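Long-range contacts in heme oxygenase (Chlamydomonas reinhardtii, PDB 4RAJ), which probably cleaves heme oxidatively to biliverdin, carbon monoxide and free iron, as heme oxygenases do, and is seen here without its heme: residues A[123-128]-A[219-224]; A[141-146]-A[211-216]. All coordinates share one frame; numbering follows the deposited sequence.

Interaction 1. Residues A[123-128]-A[219-224]; sequences KDYEAH and GHNNAI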
ATOM      1  N   LYS A 123      -4.633   3.194  13.267  1.00 24.25           N
ATOM      2  CA  LYS A 123      -5.314   4.475  13.459  1.00 23.03           C
ATOM      3  C   LYS A 123      -4.347   5.647  13.327  1.00 24.70           C
ATOM      4  O   LYS A 123      -4.689   6.686  12.747  1.00 23.89           O
ATOM      5  CB  LYS A 123      -6.022   4.501  14.821  1.00 22.10           C
ATOM      6  CG  LYS A 123      -7.198   3.522  14.877  1.00 24.19           C
ATOM      7  CD  LYS A 123      -8.009   3.612  16.174  1.00 32.80           C
ATOM      8  CE  LYS A 123      -7.291   2.980  17.341  1.00 41.48           C
ATOM      9  NZ  LYS A 123      -8.150   3.010  18.561  1.00 53.00           N
ATOM     10  N   ASP A 124      -3.134   5.474  13.841  1.00 22.57           N
ATOM     11  CA  ASP A 124      -2.110   6.505  13.730  1.00 25.09           C
ATOM     12  C   ASP A 124      -1.742   6.779  12.266  1.00 23.42           C
ATOM     13  O   ASP A 124      -1.538   7.921  11.875  1.00 25.42           O
ATOM     14  CB  ASP A 124      -0.853   6.108  14.529  1.00 24.34           C
ATOM     15  CG  ASP A 124      -1.059   6.197  16.052  1.00 33.20           C
ATOM     16  OD1 ASP A 124      -2.033   6.829  16.507  1.00 30.41           O
ATOM     17  OD2 ASP A 124      -0.239   5.622  16.795  1.00 37.46           O
ATOM     18  N   TYR A 125      -1.641   5.730  11.454  1.00 20.83           N
ATOM     19  CA  TYR A 125      -1.298   5.917  10.045  1.00 20.70           C
ATOM     20  C   TYR A 125      -2.469   6.562   9.315  1.00 20.36           C
ATOM     21  O   TYR A 125      -2.274   7.478   8.509  1.00 20.22           O
ATOM     22  CB  TYR A 125      -0.920   4.574   9.393  1.00 16.10           C
ATOM     23  CG  TYR A 125      -0.225   4.684   8.039  1.00 17.78           C
ATOM     24  CD1 TYR A 125       0.339   5.881   7.599  1.00 19.36           C
ATOM     25  CD2 TYR A 125      -0.139   3.578   7.207  1.00 18.45           C
ATOM     26  CE1 TYR A 125       0.972   5.971   6.350  1.00 22.63           C
ATOM     27  CE2 TYR A 125       0.483   3.655   5.967  1.00 20.62           C
ATOM     28  CZ  TYR A 125       1.039   4.846   5.542  1.00 23.03           C
ATOM     29  OH  TYR A 125       1.653   4.882   4.304  1.00 16.99           O
ATOM     30  N   GLU A 126      -3.686   6.094   9.604  1.00 19.47           N
ATOM     31  CA  GLU A 126      -4.883   6.710   9.020  1.00 23.41           C
ATOM     32  C   GLU A 126      -4.939   8.216   9.294  1.00 25.74           C
ATOM     33  O   GLU A 126      -5.261   9.010   8.408  1.00 23.76           O
ATOM     34  CB  GLU A 126      -6.142   6.052   9.568  1.00 21.86           C
ATOM     35  CG  GLU A 126      -6.402   4.636   9.057  1.00 19.31           C
ATOM     36  CD  GLU A 126      -7.634   4.041   9.707  1.00 31.64           C
ATOM     37  OE1 GLU A 126      -7.843   4.302  10.911  1.00 34.27           O
ATOM     38  OE2 GLU A 126      -8.402   3.343   9.016  1.00 29.28           O
ATOM     39  N   ALA A 127      -4.628   8.592  10.527  1.00 22.23           N
ATOM     40  CA  ALA A 127      -4.645   9.992  10.941  1.00 22.50           C
ATOM     41  C   ALA A 127      -3.564  10.779  10.217  1.00 27.07           C
ATOM     42  O   ALA A 127      -3.794  11.905   9.763  1.00 26.73           O
ATOM     43  CB  ALA A 127      -4.465  10.095  12.445  1.00 24.78           C
ATOM     44  N   HIS A 128      -2.392  10.167  10.089  1.00 24.61           N
ATOM     45  CA  HIS A 128      -1.268  10.808   9.420  1.00 26.52           C
ATOM     46  C   HIS A 128      -1.575  11.076   7.950  1.00 29.83           C
ATOM     47  O   HIS A 128      -1.297  12.158   7.437  1.00 25.26           O
ATOM     48  CB  HIS A 128      -0.011   9.950   9.538  1.00 28.35           C
ATOM     49  CG  HIS A 128       1.192  10.570   8.902  1.00 25.00           C
ATOM     50  ND1 HIS A 128       1.724  11.766   9.334  1.00 27.11           N
ATOM     51  CD2 HIS A 128       1.956  10.174   7.859  1.00 25.90           C
ATOM     52  CE1 HIS A 128       2.770  12.075   8.588  1.00 30.70           C
ATOM     53  NE2 HIS A 128       2.935  11.122   7.690  1.00 28.86           N
ATOM     54  N   GLY A 219       7.844   2.412   8.273  1.00 20.25           N
ATOM     55  CA  GLY A 219       7.693   2.414   9.718  1.00 21.98           C
ATOM     56  C   GLY A 219       6.268   2.118  10.150  1.00 20.59           C
ATOM     57  O   GLY A 219       6.036   1.303  11.061  1.00 21.93           O
ATOM     58  N   HIS A 220       5.313   2.782   9.498  1.00 18.73           N
ATOM     59  CA  HIS A 220       3.904   2.568   9.798  1.00 20.22           C
ATOM     60  C   HIS A 220       3.500   1.131   9.480  1.00 18.31           C
ATOM     61  O   HIS A 220       2.793   0.486  10.257  1.00 20.36           O
ATOM     62  CB  HIS A 220       3.038   3.554   9.018  1.00 20.26           C
ATOM     63  CG  HIS A 220       3.017   4.935   9.601  1.00 23.99           C
ATOM     64  ND1 HIS A 220       2.380   5.228  10.788  1.00 25.38           N
ATOM     65  CD2 HIS A 220       3.545   6.102   9.156  1.00 24.77           C
ATOM     66  CE1 HIS A 220       2.526   6.516  11.055  1.00 26.21           C
ATOM     67  NE2 HIS A 220       3.225   7.070  10.077  1.00 26.68           N
ATOM     68  N   ASN A 221       3.915   0.646   8.305  1.00 19.33           N
ATOM     69  CA  ASN A 221       3.571  -0.702   7.886  1.00 21.10           C
ATOM     70  C   ASN A 221       4.094  -1.713   8.880  1.00 22.25           C
ATOM     71  O   ASN A 221       3.399  -2.653   9.247  1.00 17.53           O
ATOM     72  CB  ASN A 221       4.130  -1.007   6.489  1.00 20.10           C
ATOM     73  CG  ASN A 221       3.270  -0.440   5.385  1.00 25.30           C
ATOM     74  OD1 ASN A 221       2.374   0.359   5.639  1.00 23.01           O
ATOM     75  ND2 ASN A 221       3.539  -0.845   4.148  1.00 24.88           N
ATOM     76  N   ASN A 222       5.322  -1.515   9.335  1.00 20.76           N
ATOM     77  CA  ASN A 222       5.908  -2.483  10.271  1.00 21.57           C
ATOM     78  C   ASN A 222       5.146  -2.500  11.594  1.00 21.69           C
ATOM     79  O   ASN A 222       4.904  -3.558  12.169  1.00 20.74           O
ATOM     80  CB  ASN A 222       7.388  -2.174  10.489  1.00 22.13           C
ATOM     81  CG  ASN A 222       8.228  -2.527   9.280  1.00 28.78           C
ATOM     82  OD1 ASN A 222       7.714  -3.057   8.286  1.00 25.68           O
ATOM     83  ND2 ASN A 222       9.520  -2.226   9.343  1.00 30.25           N
ATOM     84  N   ALA A 223       4.736  -1.317  12.041  1.00 19.37           N
ATOM     85  CA  ALA A 223       3.970  -1.171  13.271  1.00 25.22           C
ATOM     86  C   ALA A 223       2.628  -1.879  13.166  1.00 19.07           C
ATOM     87  O   ALA A 223       2.187  -2.543  14.101  1.00 21.38           O
ATOM     88  CB  ALA A 223       3.766   0.307  13.585  1.00 24.78           C
ATOM     89  N   ILE A 224       1.983  -1.726  12.018  1.00 20.53           N
ATOM     90  CA  ILE A 224       0.676  -2.336  11.766  1.00 16.83           C
ATOM     91  C   ILE A 224       0.791  -3.865  11.714  1.00 22.31           C
ATOM     92  O   ILE A 224      -0.021  -4.593  12.299  1.00 17.37           O
ATOM     93  CB  ILE A 224       0.078  -1.775  10.474  1.00 18.66           C
ATOM     94  CG1 ILE A 224      -0.236  -0.283  10.673  1.00 21.54           C
ATOM     95  CG2 ILE A 224      -1.173  -2.530  10.057  1.00 16.89           C
ATOM     96  CD1 ILE A 224      -0.582   0.467   9.388  1.00 18.90           C
TER

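Interaction 2. Residues A[141-146]-A[211-216]; sequences LAHVYT and LSEHLA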
ATOM      1  N   LEU A 141       2.415  11.451  -2.346  1.00 20.94           N
ATOM      2  CA  LEU A 141       3.013  10.766  -3.491  1.00 19.80           C
ATOM      3  C   LEU A 141       4.172   9.874  -3.068  1.00 22.95           C
ATOM      4  O   LEU A 141       4.454   8.870  -3.725  1.00 21.92           O
ATOM      5  CB  LEU A 141       3.461  11.784  -4.557  1.00 22.91           C
ATOM      6  CG  LEU A 141       2.368  12.621  -5.237  1.00 24.63           C
ATOM      7  CD1 LEU A 141       3.001  13.757  -6.042  1.00 26.10           C
ATOM      8  CD2 LEU A 141       1.481  11.776  -6.145  1.00 23.81           C
ATOM      9  N   ALA A 142       4.819  10.214  -1.948  1.00 18.28           N
ATOM     10  CA  ALA A 142       5.851   9.366  -1.379  1.00 20.43           C
ATOM     11  C   ALA A 142       5.238   8.088  -0.848  1.00 23.04           C
ATOM     12  O   ALA A 142       5.865   7.028  -0.898  1.00 23.41           O
ATOM     13  CB  ALA A 142       6.608  10.105  -0.258  1.00 23.01           C
ATOM     14  N   HIS A 143       4.016   8.179  -0.334  1.00 17.78           N
ATOM     15  CA  HIS A 143       3.361   6.977   0.152  1.00 17.01           C
ATOM     16  C   HIS A 143       2.799   6.111  -0.967  1.00 19.05           C
ATOM     17  O   HIS A 143       2.736   4.885  -0.830  1.00 21.98           O
ATOM     18  CB  HIS A 143       2.262   7.300   1.161  1.00 22.15           C
ATOM     19  CG  HIS A 143       2.768   7.938   2.414  1.00 31.21           C
ATOM     20  ND1 HIS A 143       2.415   7.475   3.662  1.00 38.14           N
ATOM     21  CD2 HIS A 143       3.459   9.082   2.622  1.00 38.09           C
ATOM     22  CE1 HIS A 143       2.989   8.227   4.584  1.00 37.57           C
ATOM     23  NE2 HIS A 143       3.609   9.223   3.979  1.00 27.82           N
ATOM     24  N   VAL A 144       2.400   6.740  -2.059  1.00 18.86           N
ATOM     25  CA  VAL A 144       2.060   5.995  -3.263  1.00 19.39           C
ATOM     26  C   VAL A 144       3.281   5.222  -3.741  1.00 26.54           C
ATOM     27  O   VAL A 144       3.191   4.041  -4.077  1.00 23.25           O
ATOM     28  CB  VAL A 144       1.576   6.927  -4.390  1.00 24.80           C
ATOM     29  CG1 VAL A 144       1.393   6.142  -5.702  1.00 21.25           C
ATOM     30  CG2 VAL A 144       0.284   7.611  -3.986  1.00 20.45           C
ATOM     31  N   TYR A 145       4.432   5.895  -3.753  1.00 22.43           N
ATOM     32  CA  TYR A 145       5.663   5.279  -4.239  1.00 26.23           C
ATOM     33  C   TYR A 145       5.973   4.007  -3.456  1.00 23.61           C
ATOM     34  O   TYR A 145       6.308   2.966  -4.038  1.00 25.54           O
ATOM     35  CB  TYR A 145       6.846   6.269  -4.161  1.00 24.59           C
ATOM     36  CG  TYR A 145       8.159   5.652  -4.592  1.00 26.66           C
ATOM     37  CD1 TYR A 145       8.363   5.270  -5.910  1.00 36.03           C
ATOM     38  CD2 TYR A 145       9.199   5.463  -3.689  1.00 29.53           C
ATOM     39  CE1 TYR A 145       9.560   4.699  -6.321  1.00 37.41           C
ATOM     40  CE2 TYR A 145      10.409   4.896  -4.094  1.00 32.99           C
ATOM     41  CZ  TYR A 145      10.579   4.516  -5.414  1.00 36.66           C
ATOM     42  OH  TYR A 145      11.764   3.950  -5.836  1.00 36.92           O
ATOM     43  N   THR A 146       5.802   4.087  -2.140  1.00 18.32           N
ATOM     44  CA  THR A 146       6.086   2.989  -1.229  1.00 19.67           C
ATOM     45  C   THR A 146       5.051   1.866  -1.257  1.00 22.33           C
ATOM     46  O   THR A 146       5.405   0.694  -1.347  1.00 23.96           O
ATOM     47  CB  THR A 146       6.170   3.493   0.218  1.00 22.53           C
ATOM     48  OG1 THR A 146       7.077   4.612   0.290  1.00 29.50           O
ATOM     49  CG2 THR A 146       6.643   2.382   1.151  1.00 24.64           C
ATOM     50  N   LEU A 211      11.576  11.887   1.011  1.00 21.27           N
ATOM     51  CA  LEU A 211      12.432  10.850   1.592  1.00 26.38           C
ATOM     52  C   LEU A 211      11.898  10.443   2.964  1.00 29.19           C
ATOM     53  O   LEU A 211      11.733   9.256   3.241  1.00 24.12           O
ATOM     54  CB  LEU A 211      13.893  11.334   1.703  1.00 23.83           C
ATOM     55  CG  LEU A 211      14.884  10.402   2.419  1.00 25.48           C
ATOM     56  CD1 LEU A 211      14.689   8.991   1.914  1.00 35.36           C
ATOM     57  CD2 LEU A 211      16.321  10.843   2.181  1.00 32.10           C
ATOM     58  N   SER A 212      11.632  11.428   3.819  1.00 22.09           N
ATOM     59  CA  SER A 212      11.166  11.137   5.165  1.00 24.21           C
ATOM     60  C   SER A 212       9.841  10.383   5.143  1.00 23.98           C
ATOM     61  O   SER A 212       9.644   9.467   5.922  1.00 21.80           O
ATOM     62  CB  SER A 212      11.024  12.418   5.978  1.00 29.95           C
ATOM     63  OG  SER A 212      12.293  12.981   6.233  1.00 28.61           O
ATOM     64  N   GLU A 213       8.935  10.767   4.252  1.00 23.16           N
ATOM     65  CA  GLU A 213       7.627  10.135   4.226  1.00 22.67           C
ATOM     66  C   GLU A 213       7.708   8.710   3.677  1.00 28.82           C
ATOM     67  O   GLU A 213       6.949   7.849   4.100  1.00 23.30           O
ATOM     68  CB  GLU A 213       6.642  10.979   3.419  1.00 19.69           C
ATOM     69  CG  GLU A 213       6.229  12.251   4.169  1.00 25.86           C
ATOM     70  CD  GLU A 213       5.558  11.957   5.502  1.00 30.64           C
ATOM     71  OE1 GLU A 213       4.728  11.017   5.574  1.00 26.57           O
ATOM     72  OE2 GLU A 213       5.866  12.666   6.486  1.00 31.55           O
ATOM     73  N   HIS A 214       8.631   8.478   2.743  1.00 27.66           N
ATOM     74  CA  HIS A 214       8.936   7.140   2.216  1.00 27.02           C
ATOM     75  C   HIS A 214       9.366   6.208   3.369  1.00 27.18           C
ATOM     76  O   HIS A 214       8.856   5.100   3.510  1.00 22.30           O
ATOM     77  CB  HIS A 214      10.029   7.263   1.138  1.00 25.23           C
ATOM     78  CG  HIS A 214      10.567   5.961   0.621  1.00 30.39           C
ATOM     79  ND1 HIS A 214       9.794   5.042  -0.055  1.00 28.36           N
ATOM     80  CD2 HIS A 214      11.825   5.454   0.640  1.00 28.44           C
ATOM     81  CE1 HIS A 214      10.548   4.019  -0.422  1.00 25.45           C
ATOM     82  NE2 HIS A 214      11.782   4.239  -0.002  1.00 28.36           N
ATOM     83  N   LEU A 215      10.294   6.671   4.204  1.00 21.88           N
ATOM     84  CA  LEU A 215      10.731   5.877   5.350  1.00 21.43           C
ATOM     85  C   LEU A 215       9.576   5.670   6.329  1.00 21.15           C
ATOM     86  O   LEU A 215       9.451   4.609   6.945  1.00 26.27           O
ATOM     87  CB  LEU A 215      11.910   6.561   6.061  1.00 24.10           C
ATOM     88  CG  LEU A 215      13.175   6.724   5.228  1.00 27.54           C
ATOM     89  CD1 LEU A 215      14.205   7.546   6.011  1.00 22.31           C
ATOM     90  CD2 LEU A 215      13.740   5.362   4.841  1.00 27.28           C
ATOM     91  N   ALA A 216       8.740   6.697   6.483  1.00 24.66           N
ATOM     92  CA  ALA A 216       7.636   6.636   7.444  1.00 25.97           C
ATOM     93  C   ALA A 216       6.625   5.569   7.042  1.00 24.90           C
ATOM     94  O   ALA A 216       6.023   4.926   7.904  1.00 23.53           O
ATOM     95  CB  ALA A 216       6.937   7.992   7.574  1.00 21.17           C
TER

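Interaction 1. Residues A[123-128]-A[219-224]
Y125 and H220 lay their rings over one another in an offset stack, planes 6° apart and centroids separated by 4.4 Å. The imidazole is slid toward the CG and CD1 corner of the phenol, where H220 CG sits 3.5 Å from Y125 CD1, while H220 CB lies over the same six-membered ring as a CH-pi donor, 3.7 Å from the Y125 centroid. A flat aromatic suits each position, because two helical segments whose axes come no nearer than 10.1 Å need broad side chains to fill the interval. Y125 CG stands anti to the backbone N (chi1 -166°), on the side facing helix 204-227. At the edge of the phenol, I224 CD1 packs 3.8 Å from Y125 CD2, and N221 OD1 comes obliquely to Y125 CE2. H128 extends the cluster: its CD2 is 4.0 Å from H220 NE2, but the two imidazoles are slid apart and barely overlap.

Polar tips are held from outside. Y125 OH is hydrogen-bonded to H143 and Q147, H128 NE2 to E213, and N221 OD1 to Q147; the phenol is thus fixed at its far end as well as stacked. N221 ND2 reaches a bound polyether, probably from the crystallisation liquor. Together Y125, H128 and H220 form an aromatic cluster joining segments of helices 120-135 and 204-227 that run near antiparallel (152°) in the all-helical heme oxygenase fold.

Interaction 2. Residues A[141-146]-A[211-216]
H143 and E213 join two helices of the all-alpha heme oxygenase fold through a buried His-carboxylate hydrogen bond, while H214 and T146 make a second polar link. Segments 141-146 and 211-216, on helices 140-151 and 204-227, cross at -46°, their axes 8.2 Å apart at closest approach.

Apolar and aromatic contacts fill the spaces around these bonds. The small A142 permits close approach, its CB 3.8 Å from E213 CB. Y145 meets the H214 ring obliquely, CD2 lying 3.7 Å from H214 ND1; its hydroxyl is bonded to S25, on helix 20-27.

Among the polar contacts, H143 NE2 donates to E213 OE1 over 2.6 Å, nearly straight at 164°. The acceptor lies in the imidazole plane and offers its anti lone pair, and ring and carboxylate are almost coplanar. E213 is long enough to reach this partner, and a bend at chi2 (-60°) turns its CD toward the H143 ring edge. H143 ND1 is engaged by Y125 OH and E213 OE1 by H128 NE2, so both ring nitrogens and the shared oxygen have partners. An alanine in place of H143 would probably leave E213 OE1 without one of its donors and Y125 OH without its imidazole partner, and open a gap beside E213 CB.

T146 suits the second link because a hydroxyl can accept and donate at once. H214 ND1 donates a hydrogen bond to T146 OG1 at 2.8 Å, and OG1 in turn donates to A142 O at 3.0 Å; that carbonyl also accepts from T146 N, the two donors arriving from opposite faces of its plane.

How the interactions relate
Helix 204-227 serves both contacts, meeting helix 120-135 in interaction 1 and helix 140-151, the next in the chain, in interaction 2; their centres are 12 Å apart. Two probable hydrogen bonds connect them: H128 NE2 to E213 OE1 and Y125 OH to H143 ND1, each 2.8 Å. H128 CD2 also packs 3.9 Å from H143 CE1. Y125 and H128 of the aromatic cluster are thus tied by hydrogen bonds to the His-carboxylate pair, across three helices. Each contact also reaches the pocket occupied by the polyether: the side chains of N221 and T146 have their nearest atoms about 3 Å and about 4 Å from it, respectively.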